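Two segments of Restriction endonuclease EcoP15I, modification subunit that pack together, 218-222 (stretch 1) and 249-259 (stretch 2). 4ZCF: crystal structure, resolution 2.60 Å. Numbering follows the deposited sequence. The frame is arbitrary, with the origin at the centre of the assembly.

Stretch 1 (218-222) QNHVG
Stretch 2 249-259: KNKEQLISEWK

This small contact, burying 312 Å² over both sides, joins a side-chain-to-backbone hydrogen bond to a modest apolar patch, and it illustrates how a carboxamide can bridge two backbones, here a 3-10-to-strand junction and a loop, where they come closest. Stretch 1 leaves a 3-10 segment at Asn-219 (phi/psi -98/6) and enters a strand at His-220 (-71/128); stretch 2 is loop or turn, with helical angles at 251-253. The backbones come closest at Asn-219 and Lys-251, whose CA atoms lie 5.1 Å apart. There Asn-219, in the m rotamer with chi2 -54°, brings OD1 to 2.8 Å from Lys-251 N, at an N-H...O angle of 158°. Around it, Asn-250 O accepts Gln-253 N at 3.0 Å, and Asn-250 OD1 takes Glu-252 N at 3.2 Å, so the turn that offers Lys-251 N carries hydrogen bonds of its own.

Lys-251 points its CA-to-CB bond toward stretch 1 and runs along it, with chi angles t, p, t, t. Its CG packs 3.5 Å from Gln-218 O, and its NZ gives a weak hydrogen bond to His-220 O at 3.4 Å. The CA-to-CB bond of His-220 points away, that of Val-221 (-87/-44, chi1 t) toward stretch 2: Val-221 CG2 meets Leu-254 CD2 at 3.7 Å, while its CG1 approaches Trp-258 CH2 obliquely at 4.2 Å. Leu-254 is t, p; Trp-258 is m, chi2 -9°.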

ATOM      1  N   GLN A 218      -1.277   3.347   4.578  1.00 39.56           N
ATOM      2  CA  GLN A 218      -2.406   4.003   3.922  1.00 39.32           C
ATOM      3  C   GLN A 218      -2.805   3.252   2.621  1.00 41.69           C
ATOM      4  O   GLN A 218      -3.944   3.382   2.125  1.00 40.38           O
ATOM      5  CB  GLN A 218      -2.045   5.463   3.614  1.00 40.08           C
ATOM      6  N   ASN A 219      -1.852   2.450   2.093  1.00 35.93           N
ATOM      7  CA  ASN A 219      -2.024   1.678   0.863  1.00 33.85           C
ATOM      8  C   ASN A 219      -2.393   0.229   1.121  1.00 34.96           C
ATOM      9  O   ASN A 219      -2.467  -0.546   0.180  1.00 34.25           O
ATOM     10  CB  ASN A 219      -0.805   1.836  -0.059  1.00 31.41           C
ATOM     11  CG  ASN A 219      -0.594   3.256  -0.521  1.00 38.68           C
ATOM     12  OD1 ASN A 219      -1.490   3.913  -1.089  1.00 35.53           O
ATOM     13  ND2 ASN A 219       0.589   3.770  -0.262  1.00 27.02           N
ATOM     14  N   HIS A 220      -2.646  -0.148   2.392  1.00 30.68           N
ATOM     15  CA  HIS A 220      -3.134  -1.490   2.699  1.00 29.30           C
ATOM     16  C   HIS A 220      -4.604  -1.536   2.194  1.00 35.11           C
ATOM     17  O   HIS A 220      -5.380  -0.609   2.478  1.00 35.43           O
ATOM     18  CB  HIS A 220      -3.039  -1.771   4.201  1.00 28.97           C
ATOM     19  CG  HIS A 220      -3.618  -3.093   4.627  1.00 32.37           C
ATOM     20  ND1 HIS A 220      -4.668  -3.168   5.539  1.00 34.41           N
ATOM     21  CD2 HIS A 220      -3.283  -4.348   4.259  1.00 33.52           C
ATOM     22  CE1 HIS A 220      -4.918  -4.456   5.695  1.00 33.21           C
ATOM     23  NE2 HIS A 220      -4.112  -5.204   4.950  1.00 33.24           N
ATOM     24  N   VAL A 221      -4.955  -2.563   1.384  1.00 30.64           N
ATOM     25  CA  VAL A 221      -6.305  -2.752   0.847  1.00 29.47           C
ATOM     26  C   VAL A 221      -7.202  -3.571   1.846  1.00 34.22           C
ATOM     27  O   VAL A 221      -8.361  -3.207   2.124  1.00 34.58           O
ATOM     28  CB  VAL A 221      -6.239  -3.337  -0.591  1.00 33.02           C
ATOM     29  CG1 VAL A 221      -7.586  -3.868  -1.067  1.00 32.94           C
ATOM     30  CG2 VAL A 221      -5.702  -2.302  -1.577  1.00 32.57           C
ATOM     31  N   GLY A 222      -6.617  -4.629   2.401  1.00 28.66           N
ATOM     32  CA  GLY A 222      -7.242  -5.538   3.349  1.00 26.14           C
ATOM     33  C   GLY A 222      -6.555  -6.880   3.286  1.00 30.89           C
ATOM     34  O   GLY A 222      -5.642  -7.084   2.472  1.00 30.77           O
ATOM     35  N   LYS A 249      -0.355   0.289  -5.072  1.00 36.60           N
ATOM     36  CA  LYS A 249       0.801   1.172  -5.243  1.00 35.69           C
ATOM     37  C   LYS A 249       0.409   2.568  -4.757  1.00 37.82           C
ATOM     38  O   LYS A 249       1.119   3.177  -3.963  1.00 36.29           O
ATOM     39  CB  LYS A 249       1.267   1.212  -6.700  1.00 37.62           C
ATOM     40  CG  LYS A 249       2.778   1.208  -6.803  1.00 40.58           C
ATOM     41  CD  LYS A 249       3.392   2.591  -6.909  1.00 38.99           C
ATOM     42  CE  LYS A 249       4.838   2.516  -7.343  1.00 41.16           C
ATOM     43  NZ  LYS A 249       4.990   2.036  -8.760  1.00 40.93           N
ATOM     44  N   ASN A 250      -0.771   3.023  -5.185  1.00 35.31           N
ATOM     45  CA  ASN A 250      -1.348   4.296  -4.795  1.00 36.10           C
ATOM     46  C   ASN A 250      -2.831   4.113  -4.534  1.00 41.06           C
ATOM     47  O   ASN A 250      -3.601   3.986  -5.495  1.00 39.61           O
ATOM     48  CB  ASN A 250      -1.138   5.348  -5.895  1.00 36.80           C
ATOM     49  CG  ASN A 250      -1.447   6.755  -5.486  1.00 52.65           C
ATOM     50  OD1 ASN A 250      -2.031   7.025  -4.434  1.00 42.90           O
ATOM     51  ND2 ASN A 250      -1.076   7.689  -6.336  1.00 52.68           N
ATOM     52  N   LYS A 251      -3.231   4.168  -3.235  1.00 38.46           N
ATOM     53  CA  LYS A 251      -4.618   4.055  -2.792  1.00 39.58           C
ATOM     54  C   LYS A 251      -5.569   5.033  -3.477  1.00 45.79           C
ATOM     55  O   LYS A 251      -6.741   4.711  -3.665  1.00 46.68           O
ATOM     56  CB  LYS A 251      -4.707   4.178  -1.266  1.00 43.67           C
ATOM     57  CG  LYS A 251      -6.046   3.720  -0.664  1.00 57.51           C
ATOM     58  CD  LYS A 251      -6.216   2.218  -0.580  1.00 59.77           C
ATOM     59  CE  LYS A 251      -7.539   1.879   0.047  1.00 76.43           C
ATOM     60  NZ  LYS A 251      -7.708   0.417   0.245  1.00 90.93           N
ATOM     61  N   GLU A 252      -5.052   6.193  -3.885  1.00 43.66           N
ATOM     62  CA  GLU A 252      -5.779   7.272  -4.556  1.00 43.93           C
ATOM     63  C   GLU A 252      -6.109   6.900  -5.993  1.00 48.62           C
ATOM     64  O   GLU A 252      -7.181   7.253  -6.478  1.00 50.27           O
ATOM     65  CB  GLU A 252      -4.941   8.567  -4.543  1.00 45.65           C
ATOM     66  CG  GLU A 252      -4.480   9.021  -3.164  1.00 61.84           C
ATOM     67  CD  GLU A 252      -5.531   9.715  -2.316  1.00 93.49           C
ATOM     68  OE1 GLU A 252      -5.840  10.897  -2.600  1.00104.91           O
ATOM     69  OE2 GLU A 252      -6.029   9.088  -1.353  1.00 82.11           O
ATOM     70  N   GLN A 253      -5.199   6.185  -6.677  1.00 43.86           N
ATOM     71  CA  GLN A 253      -5.405   5.797  -8.076  1.00 42.72           C
ATOM     72  C   GLN A 253      -6.102   4.451  -8.215  1.00 42.84           C
ATOM     73  O   GLN A 253      -6.512   4.064  -9.309  1.00 42.93           O
ATOM     74  CB  GLN A 253      -4.090   5.863  -8.877  1.00 44.32           C
ATOM     75  CG  GLN A 253      -3.492   7.279  -8.991  1.00 41.95           C
ATOM     76  CD  GLN A 253      -4.450   8.262  -9.620  1.00 50.52           C
ATOM     77  OE1 GLN A 253      -4.761   9.310  -9.058  1.00 51.05           O
ATOM     78  NE2 GLN A 253      -4.983   7.931 -10.769  1.00 36.81           N
ATOM     79  N   LEU A 254      -6.287   3.774  -7.093  1.00 36.95           N
ATOM     80  CA  LEU A 254      -6.962   2.494  -7.020  1.00 36.10           C
ATOM     81  C   LEU A 254      -8.462   2.676  -7.236  1.00 41.95           C
ATOM     82  O   LEU A 254      -9.094   3.558  -6.640  1.00 41.92           O
ATOM     83  CB  LEU A 254      -6.675   1.827  -5.660  1.00 35.60           C
ATOM     84  CG  LEU A 254      -7.338   0.467  -5.391  1.00 39.57           C
ATOM     85  CD1 LEU A 254      -6.760  -0.648  -6.272  1.00 37.54           C
ATOM     86  CD2 LEU A 254      -7.231   0.118  -3.927  1.00 41.73           C
ATOM     87  N   ILE A 255      -9.025   1.833  -8.096  1.00 39.68           N
ATOM     88  CA  ILE A 255     -10.458   1.815  -8.390  1.00 38.47           C
ATOM     89  C   ILE A 255     -11.219   1.639  -7.068  1.00 41.66           C
ATOM     90  O   ILE A 255     -10.842   0.815  -6.223  1.00 39.88           O
ATOM     91  CB  ILE A 255     -10.797   0.783  -9.498  1.00 40.22           C
ATOM     92  CG1 ILE A 255     -12.174   1.037 -10.103  1.00 40.24           C
ATOM     93  CG2 ILE A 255     -10.574  -0.655  -9.053  1.00 40.28           C
ATOM     94  CD1 ILE A 255     -12.304   0.586 -11.500  1.00 45.51           C
ATOM     95  N   SER A 256     -12.186   2.526  -6.851  1.00 38.66           N
ATOM     96  CA  SER A 256     -12.972   2.621  -5.621  1.00 37.75           C
ATOM     97  C   SER A 256     -13.753   1.347  -5.203  1.00 39.77           C
ATOM     98  O   SER A 256     -13.976   1.138  -4.011  1.00 39.45           O
ATOM     99  CB  SER A 256     -13.892   3.834  -5.693  1.00 39.34           C
ATOM    100  OG  SER A 256     -14.844   3.656  -6.727  1.00 50.39           O
ATOM    101  N   GLU A 257     -14.103   0.496  -6.179  1.00 35.63           N
ATOM    102  CA  GLU A 257     -14.933  -0.692  -6.035  1.00 35.81           C
ATOM    103  C   GLU A 257     -14.425  -1.879  -6.853  1.00 40.39           C
ATOM    104  O   GLU A 257     -13.944  -1.705  -7.983  1.00 38.69           O
ATOM    105  CB  GLU A 257     -16.312  -0.310  -6.577  1.00 37.46           C
ATOM    106  CG  GLU A 257     -17.498  -1.159  -6.167  1.00 50.71           C
ATOM    107  CD  GLU A 257     -18.808  -0.647  -6.745  1.00 76.76           C
ATOM    108  OE1 GLU A 257     -18.809   0.426  -7.392  1.00 75.05           O
ATOM    109  OE2 GLU A 257     -19.842  -1.323  -6.545  1.00 75.83           O
ATOM    110  N   TRP A 258     -14.592  -3.102  -6.288  1.00 37.16           N
ATOM    111  CA  TRP A 258     -14.302  -4.375  -6.952  1.00 34.79           C
ATOM    112  C   TRP A 258     -15.576  -5.163  -7.015  1.00 39.30           C
ATOM    113  O   TRP A 258     -16.160  -5.509  -5.986  1.00 35.71           O
ATOM    114  CB  TRP A 258     -13.201  -5.180  -6.265  1.00 32.46           C
ATOM    115  CG  TRP A 258     -11.793  -4.701  -6.534  1.00 33.08           C
ATOM    116  CD1 TRP A 258     -11.391  -3.758  -7.434  1.00 35.61           C
ATOM    117  CD2 TRP A 258     -10.608  -5.134  -5.854  1.00 32.98           C
ATOM    118  NE1 TRP A 258     -10.027  -3.589  -7.366  1.00 34.49           N
ATOM    119  CE2 TRP A 258      -9.517  -4.449  -6.428  1.00 35.82           C
ATOM    120  CE3 TRP A 258     -10.361  -6.049  -4.813  1.00 34.75           C
ATOM    121  CZ2 TRP A 258      -8.204  -4.623  -5.976  1.00 34.87           C
ATOM    122  CZ3 TRP A 258      -9.049  -6.236  -4.385  1.00 35.87           C
ATOM    123  CH2 TRP A 258      -7.993  -5.516  -4.958  1.00 35.91           C
ATOM    124  N   LYS A 259     -16.056  -5.388  -8.236  1.00 40.49           N
ATOM    125  CA  LYS A 259     -17.281  -6.162  -8.453  1.00 42.34           C
ATOM    126  C   LYS A 259     -17.155  -7.017  -9.694  1.00 50.77           C
ATOM    127  O   LYS A 259     -16.448  -6.644 -10.628  1.00 51.09           O
ATOM    128  CB  LYS A 259     -18.537  -5.264  -8.578  1.00 43.56           C
ATOM    129  CG  LYS A 259     -19.016  -4.588  -7.288  1.00 55.49           C
ATOM    130  CD  LYS A 259     -19.550  -5.552  -6.212  1.00 57.83           C
ATOM    131  CE  LYS A 259     -20.320  -4.863  -5.098  1.00 46.23           C
ATOM    132  NZ  LYS A 259     -19.496  -3.883  -4.334  1.00 44.80           N
TER